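Local coordinates for protein 3-methyladenine dna-glycosylase (Archaeoglobus fulgidus, PDB 2JHJ) that belongs to the HhH-GPD superfamily of DNA repair proteins and combines a helical fold of that kind with a TATA-box binding protein-like domain, at residues 22-27 and 139-144; 47-52 and 156-161; 16-21 and 281-286. All blocks are in the same frame, centred on the assembly; numbering follows the deposited sequence. Where two conformers were deposited one is given.

Contact 1 (22-27 and 139-144); sequences PELPTP and LAAKIV. With NA (sodium ion), chain D.
Ala-141 of helix 133-147 turns its methyl group toward loop 22-27, where CB packs against Leu-24 CD2 at 3.5 Å. The carbonyl of Pro-25 approaches the same residue: Ala-141 CA and Pro-25 O are 3.4 Å apart, a CA-H...O contact with an angle of 137° at the hydrogen. Alanine suits this place because a side chain that ends at CB lets the loop come so near the helix backbone. Water 1 ties the two together, donating to both Pro-25 O and Ala-141 O. The contact joins a loop of the TATA-box binding protein-like region to a helix of the HhH-GPD region, two parts of the chain that are far apart in sequence. One turn further on, Val-144 starts with CB 4.0 Å from Pro-25 O. Its CG1 branch, anti to the backbone N (chi1 159°), lies 3.9 Å from Pro-27 CB and also faces Pro-25 O. The CG2 branch touches that same Pro-27 CB and comes within 4.0 Å of Pro-27 N, so the forked valine straddles one corner of the proline, which follows a cis peptide bond. Thr-26 serves both sides: its CG2 sits 4.1 Å from Ala-141 CB, while OG1 binds the sodium ion at 2.7 Å. Leu-24 O, water 2, Leu-21 O and Asp-28 O complete the sodium site.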
loop_
_atom_site.group_PDB
_atom_site.type_symbol
_atom_site.label_atom_id
_atom_site.label_comp_id
_atom_site.label_asym_id
_atom_site.label_seq_id
_atom_site.Cartn_x
_atom_site.Cartn_y
_atom_site.Cartn_z
ATOM N N PRO A 22 0.864 6.900 -11.315
ATOM C CA PRO A 22 2.302 6.842 -11.022
ATOM C C PRO A 22 2.996 8.208 -11.181
ATOM O O PRO A 22 3.899 8.545 -10.417
ATOM C CB PRO A 22 2.828 5.829 -12.037
ATOM C CG PRO A 22 1.832 5.855 -13.165
ATOM C CD PRO A 22 0.508 6.116 -12.512
ATOM N N GLU A 23 2.538 9.004 -12.136
ATOM C CA GLU A 23 3.213 10.258 -12.450
ATOM C C GLU A 23 2.913 11.369 -11.442
ATOM O O GLU A 23 3.773 12.226 -11.185
ATOM C CB GLU A 23 2.919 10.672 -13.898
ATOM C CG GLU A 23 1.425 10.813 -14.258
ATOM C CD GLU A 23 0.666 9.480 -14.289
ATOM O OE1 GLU A 23 0.978 8.630 -15.148
ATOM O OE2 GLU A 23 -0.250 9.292 -13.463
ATOM N N LEU A 24 1.719 11.334 -10.845
ATOM C CA LEU A 24 1.313 12.325 -9.857
ATOM C C LEU A 24 1.877 11.959 -8.464
ATOM O O LEU A 24 1.764 10.800 -8.050
ATOM C CB LEU A 24 -0.221 12.396 -9.843
ATOM C CG LEU A 24 -0.929 13.480 -9.039
ATOM C CD1 LEU A 24 -0.794 14.785 -9.794
ATOM C CD2 LEU A 24 -2.403 13.102 -8.846
ATOM N N PRO A 25 2.475 12.934 -7.739
ATOM C CA PRO A 25 3.054 12.578 -6.448
ATOM C C PRO A 25 2.007 12.246 -5.376
ATOM O O PRO A 25 1.371 13.143 -4.801
ATOM C CB PRO A 25 3.908 13.816 -6.076
ATOM C CG PRO A 25 3.943 14.693 -7.363
ATOM C CD PRO A 25 2.648 14.375 -8.033
ATOM N N THR A 26 1.859 10.944 -5.096
ATOM C CA THR A 26 0.814 10.440 -4.209
ATOM C C THR A 26 1.185 9.801 -2.840
ATOM O O THR A 26 0.294 9.170 -2.244
ATOM C CB THR A 26 -0.052 9.392 -4.958
ATOM O OG1 THR A 26 0.819 8.491 -5.640
ATOM C CG2 THR A 26 -0.955 10.067 -5.964
ATOM N N PRO A 27 2.419 9.995 -2.296
ATOM C CA PRO A 27 3.544 10.867 -2.712
ATOM C C PRO A 27 4.483 10.277 -3.764
ATOM O O PRO A 27 5.315 11.034 -4.320
ATOM C CB PRO A 27 4.320 11.108 -1.396
ATOM C CG PRO A 27 4.112 9.810 -0.623
ATOM C CD PRO A 27 2.733 9.287 -1.028
ATOM N N LEU A 139 -6.774 13.170 -4.113
ATOM C CA LEU A 139 -6.908 13.847 -2.812
ATOM C C LEU A 139 -5.602 13.734 -2.009
ATOM O O LEU A 139 -5.096 14.727 -1.450
ATOM C CB LEU A 139 -8.113 13.290 -2.036
ATOM C CG LEU A 139 -9.501 13.829 -2.405
ATOM C CD1 LEU A 139 -10.581 12.967 -1.763
ATOM C CD2 LEU A 139 -9.662 15.321 -1.983
ATOM N N ALA A 140 -5.051 12.525 -1.975
ATOM C CA ALA A 140 -3.749 12.286 -1.345
ATOM C C ALA A 140 -2.654 13.167 -1.972
ATOM O O ALA A 140 -1.829 13.719 -1.253
ATOM C CB ALA A 140 -3.366 10.794 -1.401
ATOM N N ALA A 141 -2.653 13.284 -3.307
ATOM C CA ALA A 141 -1.721 14.164 -3.986
ATOM C C ALA A 141 -1.863 15.648 -3.577
ATOM O O ALA A 141 -0.865 16.344 -3.425
ATOM C CB ALA A 141 -1.854 14.009 -5.510
ATOM N N LYS A 142 -3.087 16.132 -3.395
ATOM C CA LYS A 142 -3.309 17.522 -2.969
ATOM C C LYS A 142 -2.721 17.745 -1.570
ATOM O O LYS A 142 -2.051 18.753 -1.305
ATOM C CB LYS A 142 -4.811 17.867 -2.953
ATOM C CG LYS A 142 -5.463 17.950 -4.356
ATOM C CD LYS A 142 -5.060 19.238 -5.100
ATOM C CE LYS A 142 -5.769 19.388 -6.479
ATOM N NZ LYS A 142 -5.469 20.729 -7.154
ATOM N N ILE A 143 -2.991 16.789 -0.684
ATOM C CA ILE A 143 -2.550 16.812 0.722
ATOM C C ILE A 143 -1.031 16.732 0.805
ATOM O O ILE A 143 -0.381 17.456 1.595
ATOM C CB ILE A 143 -3.216 15.626 1.475
ATOM C CG1 ILE A 143 -4.713 15.921 1.693
ATOM C CG2 ILE A 143 -2.504 15.308 2.818
ATOM C CD1 ILE A 143 -5.525 14.669 2.198
ATOM N N VAL A 144 -0.462 15.856 -0.030
ATOM C CA VAL A 144 0.991 15.750 -0.170
ATOM C C VAL A 144 1.592 17.072 -0.653
ATOM O O VAL A 144 2.582 17.571 -0.091
ATOM C CB VAL A 144 1.381 14.568 -1.100
ATOM C CG1 VAL A 144 2.807 14.740 -1.692
ATOM C CG2 VAL A 144 1.242 13.249 -0.337
HETATM NA NA NA D . 2.140 8.623 -7.958
HETATM O O HOH W 1 1.413 15.994 -4.955
HETATM O O HOH W 2 1.926 6.410 -7.405
#

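Contact 2 (47-52 and 156-161); sequences AVMAYP and LKFYGF
Ala-47 sets its methyl group squarely over one face of the Phe-158 ring, in a CH-pi contact with CB 3.4 Å from the ring centroid and only 5° off the ring normal. A side chain that ends at CB suits this approach, since the strand passes close to the ring face. At the edge, in the plane of the ring, lies the carbonyl of Val-48, with O 3.6 Å from Phe-158 CD1; the slightly positive rim of an aromatic ring is a natural neighbour for a carbonyl oxygen. Met-49 extends the apolar surface, its CB standing 4.1 Å from Phe-158 CE1 near the ring plane. Further out along the same side chain, the sulfur SD lies 4.4 Å from Leu-156 CD1, a looser touch.

Strand alternation puts these groups in place. Ala-47 and Met-49 point toward strand 156-159 and Val-48 points away, while Leu-156 and Phe-158 point back and Lys-157 turns outward. With CG anti to its carbonyl carbon (chi1 -61°), Phe-158 lays its ring along three successive residues of the other strand. The strands run almost perpendicular, at 101°, and their axes approach to 7.5 Å, so this is packing across strands and not sheet pairing. The side chain of Arg-36 touches that of Phe-158 and hydrogen-bonds through NE to Lys-157 O. Strand 44-54 runs between strands 34-41 and 57-62 in the antiparallel sheet of the TATA-box binding protein-like fold, while strand 156-159 pairs with 150-153 in a hairpin whose Trp-153 touches both Ala-47 and Phe-158.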
loop_
_atom_site.group_PDB
_atom_site.type_symbol
_atom_site.label_atom_id
_atom_site.label_comp_id
_atom_site.label_asym_id
_atom_site.label_seq_id
_atom_site.Cartn_x
_atom_site.Cartn_y
_atom_site.Cartn_z
ATOM N N ALA A 47 15.697 11.807 0.270
ATOM C CA ALA A 47 15.383 11.345 -1.080
ATOM C C ALA A 47 15.745 9.873 -1.238
ATOM O O ALA A 47 16.837 9.455 -0.875
ATOM C CB ALA A 47 16.141 12.182 -2.115
ATOM N N VAL A 48 14.817 9.074 -1.761
ATOM C CA VAL A 48 15.104 7.668 -2.090
ATOM C C VAL A 48 14.504 7.381 -3.458
ATOM O O VAL A 48 13.387 7.799 -3.734
ATOM C CB VAL A 48 14.525 6.639 -1.060
ATOM C CG1 VAL A 48 14.935 5.208 -1.441
ATOM C CG2 VAL A 48 15.023 6.909 0.320
ATOM N N MET A 49 15.261 6.687 -4.308
ATOM C CA MET A 49 14.746 6.201 -5.599
ATOM C C MET A 49 15.192 4.756 -5.838
ATOM O O MET A 49 16.191 4.313 -5.288
ATOM C CB MET A 49 15.177 7.118 -6.763
ATOM C CG MET A 49 16.682 7.275 -6.948
ATOM S SD MET A 49 17.129 8.539 -8.180
ATOM C CE MET A 49 17.013 7.555 -9.660
ATOM N N ALA A 50 14.447 4.030 -6.671
ATOM C CA ALA A 50 14.742 2.644 -6.919
ATOM C C ALA A 50 14.400 2.271 -8.344
ATOM O O ALA A 50 13.409 2.739 -8.895
ATOM C CB ALA A 50 14.015 1.728 -5.926
ATOM N N TYR A 51 15.207 1.378 -8.921
ATOM C CA TYR A 51 14.958 0.922 -10.288
ATOM C C TYR A 51 15.767 -0.358 -10.483
ATOM O O TYR A 51 16.763 -0.581 -9.773
ATOM C CB TYR A 51 15.320 2.030 -11.314
ATOM C CG TYR A 51 16.736 2.521 -11.181
ATOM C CD1 TYR A 51 17.792 1.859 -11.832
ATOM C CD2 TYR A 51 17.033 3.641 -10.403
ATOM C CE1 TYR A 51 19.115 2.305 -11.710
ATOM C CE2 TYR A 51 18.339 4.105 -10.279
ATOM C CZ TYR A 51 19.376 3.431 -10.939
ATOM O OH TYR A 51 20.655 3.880 -10.781
ATOM N N PRO A 52 15.324 -1.228 -11.393
ATOM C CA PRO A 52 16.090 -2.438 -11.579
ATOM C C PRO A 52 17.346 -2.236 -12.460
ATOM O O PRO A 52 17.334 -1.458 -13.403
ATOM C CB PRO A 52 15.083 -3.365 -12.252
ATOM C CG PRO A 52 14.238 -2.444 -13.072
ATOM C CD PRO A 52 14.138 -1.181 -12.271
ATOM N N LEU A 156 16.188 16.271 -9.104
ATOM C CA LEU A 156 14.811 15.752 -8.955
ATOM C C LEU A 156 14.150 16.151 -7.635
ATOM O O LEU A 156 14.823 16.279 -6.609
ATOM C CB LEU A 156 14.796 14.219 -9.102
ATOM C CG LEU A 156 15.164 13.579 -10.452
ATOM C CD1 LEU A 156 15.474 12.092 -10.253
ATOM C CD2 LEU A 156 14.074 13.776 -11.513
ATOM N N LYS A 157 12.839 16.369 -7.685
ATOM C CA LYS A 157 12.044 16.599 -6.485
ATOM C C LYS A 157 11.400 15.289 -6.032
ATOM O O LYS A 157 10.819 14.573 -6.854
ATOM C CB LYS A 157 10.952 17.649 -6.732
ATOM C CG LYS A 157 11.455 19.085 -6.754
ATOM C CD LYS A 157 10.423 19.978 -7.428
ATOM C CE LYS A 157 11.044 21.306 -7.916
ATOM N NZ LYS A 157 10.201 21.912 -9.009
ATOM N N PHE A 158 11.493 15.039 -4.720
ATOM C CA PHE A 158 11.008 13.844 -4.038
ATOM C C PHE A 158 9.985 14.337 -3.039
ATOM O O PHE A 158 10.221 15.328 -2.352
ATOM C CB PHE A 158 12.142 13.131 -3.286
ATOM C CG PHE A 158 13.262 12.659 -4.171
ATOM C CD1 PHE A 158 13.468 11.295 -4.380
ATOM C CD2 PHE A 158 14.144 13.583 -4.771
ATOM C CE1 PHE A 158 14.518 10.840 -5.201
ATOM C CE2 PHE A 158 15.190 13.143 -5.602
ATOM C CZ PHE A 158 15.375 11.776 -5.813
ATOM N N TYR A 159 8.855 13.642 -2.961
ATOM C CA TYR A 159 7.709 14.122 -2.174
ATOM C C TYR A 159 7.388 13.105 -1.087
ATOM O O TYR A 159 7.508 11.897 -1.318
ATOM C CB TYR A 159 6.496 14.315 -3.096
ATOM C CG TYR A 159 6.738 15.255 -4.268
ATOM C CD1 TYR A 159 6.425 16.606 -4.167
ATOM C CD2 TYR A 159 7.296 14.796 -5.472
ATOM C CE1 TYR A 159 6.669 17.488 -5.225
ATOM C CE2 TYR A 159 7.519 15.665 -6.560
ATOM C CZ TYR A 159 7.201 17.011 -6.420
ATOM O OH TYR A 159 7.402 17.886 -7.473
ATOM N N GLY A 160 6.985 13.575 0.088
ATOM C CA GLY A 160 6.689 12.662 1.192
ATOM C C GLY A 160 5.240 12.821 1.646
ATOM O O GLY A 160 4.635 13.885 1.455
ATOM N N PHE A 161 4.683 11.771 2.251
ATOM C CA PHE A 161 3.407 11.920 2.895
ATOM C C PHE A 161 3.580 12.799 4.150
ATOM O O PHE A 161 4.564 12.653 4.850
ATOM C CB PHE A 161 2.802 10.545 3.259
ATOM C CG PHE A 161 1.355 10.632 3.577
ATOM C CD1 PHE A 161 0.418 10.699 2.535
ATOM C CD2 PHE A 161 0.930 10.775 4.914
ATOM C CE1 PHE A 161 -0.952 10.799 2.796
ATOM C CE2 PHE A 161 -0.421 10.894 5.200
ATOM C CZ PHE A 161 -1.384 10.906 4.133
#

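Contact 3 (16-21 and 281-286); sequences MKFFVL and LFLYDR. With NA (sodium ion), chain D.
Phe-18 and Leu-283 mark the nearest backbone approach, 7.0 Å between their CA atoms, where the chain leaving helix 12-17 passes beside helix 274-287. The phenylalanine then reaches across: with CG anti to its backbone N (chi1 -158°), its ring is carried up to the helix. Leu-283 meets the rim of the ring near its plane, CG standing 4.0 Å from Phe-18 CD1, and Phe-282 CB approaches Phe-18 CE1 at 4.1 Å. A large flat apolar side chain suits this place, because its edge takes Leu-283 and its CE1 meets Phe-282, while a face remains for a third residue.

That third residue is Arg-286, one turn after Phe-282. The contact joins the TATA-box binding protein-like region, near the start of the chain, to the last helix of the chain, at the protein surface; a second ring of that helix, Phe-279, stacks with Phe-18. Arg-286 was deposited in two conformers, and its contacts with Phe-18 and Val-20 hold for the one described, remaining uncertain for the other. Bent at chi3, it brings NH2 over the ring face in a cation-pi contact, its CZ 4.8 Å from the centroid and 12° off the ring normal. Ring and guanidinium planes stand 73° apart, so the group is upended over the ring. NH2 also comes close to Phe-18 O, but the angle is too poor for a hydrogen bond. Val-20 lays CG2 over one guanidinium face, 3.8 Å from NH1; no N-H points from that face, so a methyl group can rest there. The following residue, Leu-21, gives its backbone O to the sodium ion at 2.4 Å.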
loop_
_atom_site.group_PDB
_atom_site.type_symbol
_atom_site.label_atom_id
_atom_site.label_comp_id
_atom_site.label_asym_id
_atom_site.label_seq_id
_atom_site.Cartn_x
_atom_site.Cartn_y
_atom_site.Cartn_z
ATOM N N MET A 16 5.344 -1.720 -10.703
ATOM C CA MET A 16 4.979 -0.315 -10.934
ATOM C C MET A 16 3.551 -0.150 -11.387
ATOM O O MET A 16 2.940 0.887 -11.154
ATOM C CB MET A 16 5.930 0.341 -11.938
ATOM C CG MET A 16 7.409 0.371 -11.429
ATOM S SD MET A 16 7.627 1.225 -9.837
ATOM C CE MET A 16 7.714 -0.140 -8.652
ATOM N N LYS A 17 3.014 -1.170 -12.054
ATOM C CA LYS A 17 1.658 -1.105 -12.611
ATOM C C LYS A 17 0.614 -1.068 -11.464
ATOM O O LYS A 17 -0.551 -0.685 -11.667
ATOM C CB LYS A 17 1.465 -2.323 -13.521
ATOM C CG LYS A 17 0.154 -2.420 -14.275
ATOM C CD LYS A 17 0.106 -3.683 -15.162
ATOM C CE LYS A 17 1.148 -3.651 -16.275
ATOM N NZ LYS A 17 0.683 -2.830 -17.447
ATOM N N PHE A 18 1.023 -1.485 -10.262
ATOM C CA PHE A 18 0.134 -1.409 -9.099
ATOM C C PHE A 18 -0.316 0.014 -8.763
ATOM O O PHE A 18 -1.439 0.214 -8.249
ATOM C CB PHE A 18 0.737 -2.105 -7.859
ATOM C CG PHE A 18 -0.285 -2.512 -6.842
ATOM C CD1 PHE A 18 -1.071 -3.665 -7.033
ATOM C CD2 PHE A 18 -0.491 -1.729 -5.696
ATOM C CE1 PHE A 18 -2.047 -4.044 -6.084
ATOM C CE2 PHE A 18 -1.458 -2.092 -4.751
ATOM C CZ PHE A 18 -2.239 -3.251 -4.955
ATOM N N PHE A 19 0.544 0.997 -9.022
ATOM C CA PHE A 19 0.212 2.398 -8.788
ATOM C C PHE A 19 -0.835 2.890 -9.808
ATOM O O PHE A 19 -0.718 2.636 -11.000
ATOM C CB PHE A 19 1.476 3.274 -8.861
ATOM C CG PHE A 19 2.535 2.921 -7.825
ATOM C CD1 PHE A 19 2.305 3.162 -6.461
ATOM C CD2 PHE A 19 3.742 2.343 -8.211
ATOM C CE1 PHE A 19 3.275 2.832 -5.480
ATOM C CE2 PHE A 19 4.735 1.987 -7.240
ATOM C CZ PHE A 19 4.489 2.235 -5.874
ATOM N N VAL A 20 -1.832 3.624 -9.334
ATOM C CA VAL A 20 -2.925 4.065 -10.194
ATOM C C VAL A 20 -2.554 5.339 -10.929
ATOM O O VAL A 20 -2.846 5.494 -12.114
ATOM C CB VAL A 20 -4.207 4.258 -9.367
ATOM C CG1 VAL A 20 -5.338 4.882 -10.239
ATOM C CG2 VAL A 20 -4.639 2.914 -8.805
ATOM N N LEU A 21 -1.891 6.248 -10.225
ATOM C CA LEU A 21 -1.452 7.503 -10.813
ATOM C C LEU A 21 0.032 7.622 -10.534
ATOM O O LEU A 21 0.430 8.357 -9.628
ATOM C CB LEU A 21 -2.215 8.681 -10.185
ATOM C CG LEU A 21 -3.735 8.715 -10.380
ATOM C CD1 LEU A 21 -4.347 9.895 -9.617
ATOM C CD2 LEU A 21 -4.063 8.760 -11.882
ATOM N N LEU A 281 -5.713 -9.957 -6.726
ATOM C CA LEU A 281 -7.146 -9.718 -6.917
ATOM C C LEU A 281 -7.393 -8.269 -7.336
ATOM O O LEU A 281 -8.208 -8.032 -8.230
ATOM C CB LEU A 281 -7.961 -10.073 -5.670
ATOM C CG LEU A 281 -7.937 -11.536 -5.211
ATOM C CD1 LEU A 281 -8.723 -11.708 -3.904
ATOM C CD2 LEU A 281 -8.481 -12.443 -6.266
ATOM N N PHE A 282 -6.717 -7.316 -6.685
ATOM C CA PHE A 282 -6.805 -5.895 -7.047
ATOM C C PHE A 282 -6.401 -5.632 -8.476
ATOM O O PHE A 282 -7.118 -4.922 -9.208
ATOM C CB PHE A 282 -5.998 -4.990 -6.088
ATOM C CG PHE A 282 -6.688 -4.756 -4.745
ATOM C CD1 PHE A 282 -8.058 -4.508 -4.686
ATOM C CD2 PHE A 282 -5.950 -4.783 -3.552
ATOM C CE1 PHE A 282 -8.701 -4.283 -3.468
ATOM C CE2 PHE A 282 -6.585 -4.590 -2.303
ATOM C CZ PHE A 282 -7.950 -4.306 -2.264
ATOM N N LEU A 283 -5.267 -6.207 -8.884
ATOM C CA LEU A 283 -4.853 -6.138 -10.289
ATOM C C LEU A 283 -5.903 -6.706 -11.232
ATOM O O LEU A 283 -6.225 -6.081 -12.240
ATOM C CB LEU A 283 -3.522 -6.856 -10.514
ATOM C CG LEU A 283 -2.262 -6.187 -9.939
ATOM C CD1 LEU A 283 -1.127 -7.173 -9.953
ATOM C CD2 LEU A 283 -1.903 -4.949 -10.788
ATOM N N TYR A 284 -6.395 -7.895 -10.903
ATOM C CA TYR A 284 -7.437 -8.591 -11.664
ATOM C C TYR A 284 -8.697 -7.747 -11.830
ATOM O O TYR A 284 -9.216 -7.626 -12.938
ATOM C CB TYR A 284 -7.785 -9.889 -10.969
ATOM C CG TYR A 284 -8.670 -10.800 -11.776
ATOM C CD1 TYR A 284 -8.175 -11.452 -12.897
ATOM C CD2 TYR A 284 -9.994 -10.999 -11.419
ATOM C CE1 TYR A 284 -8.979 -12.303 -13.644
ATOM C CE2 TYR A 284 -10.816 -11.847 -12.160
ATOM C CZ TYR A 284 -10.282 -12.495 -13.266
ATOM O OH TYR A 284 -11.060 -13.323 -14.002
ATOM N N ASP A 285 -9.199 -7.196 -10.737
ATOM C CA ASP A 285 -10.371 -6.301 -10.813
ATOM C C ASP A 285 -10.108 -5.028 -11.660
ATOM O O ASP A 285 -10.968 -4.607 -12.447
ATOM C CB ASP A 285 -10.849 -5.935 -9.429
ATOM C CG ASP A 285 -12.125 -5.113 -9.459
ATOM O OD1 ASP A 285 -13.161 -5.621 -9.981
ATOM O OD2 ASP A 285 -12.061 -3.969 -8.965
ATOM N N ARG A 286 -8.924 -4.432 -11.497
ATOM C CA ARG A 286 -8.556 -3.270 -12.300
ATOM C C ARG A 286 -8.418 -3.627 -13.774
ATOM O O ARG A 286 -9.012 -2.967 -14.621
ATOM C CB ARG A 286 -7.251 -2.630 -11.815
ATOM C CG ARG A 286 -7.434 -1.686 -10.650
ATOM C CD ARG A 286 -6.354 -0.595 -10.597
ATOM N NE ARG A 286 -5.065 -1.070 -10.105
ATOM C CZ ARG A 286 -4.682 -1.080 -8.830
ATOM N NH1 ARG A 286 -5.491 -0.660 -7.857
ATOM N NH2 ARG A 286 -3.483 -1.531 -8.527
HETATM NA NA NA D . 2.140 8.623 -7.958
HETATM O O HOH W 2 1.926 6.410 -7.405
#

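In the fold
Contacts 1 and 3 share the sodium ion and water 2: Leu-21 O comes from 16-21, and Leu-24 O and Thr-26 OG1 from 22-27, so one continuous piece of chain bends round the metal, meeting helix 274-287 before the sodium ligands and helix 133-147 at them. Their centres are 16 Å apart. Contacts 1 and 2 are closer, with centres 13 Å apart, and touch directly, Pro-27 CB lying 3.3 Å from Tyr-159 O and Pro-25 CB 3.6 Å from Tyr-159 CD2. Contacts 2 and 3 do not meet, their nearest atoms being about 6 Å apart. In all three, the TATA-box binding protein-like region supplies one side; contact 2 stands apart from that ion, the side chain of Phe-158 being about 12 Å from it.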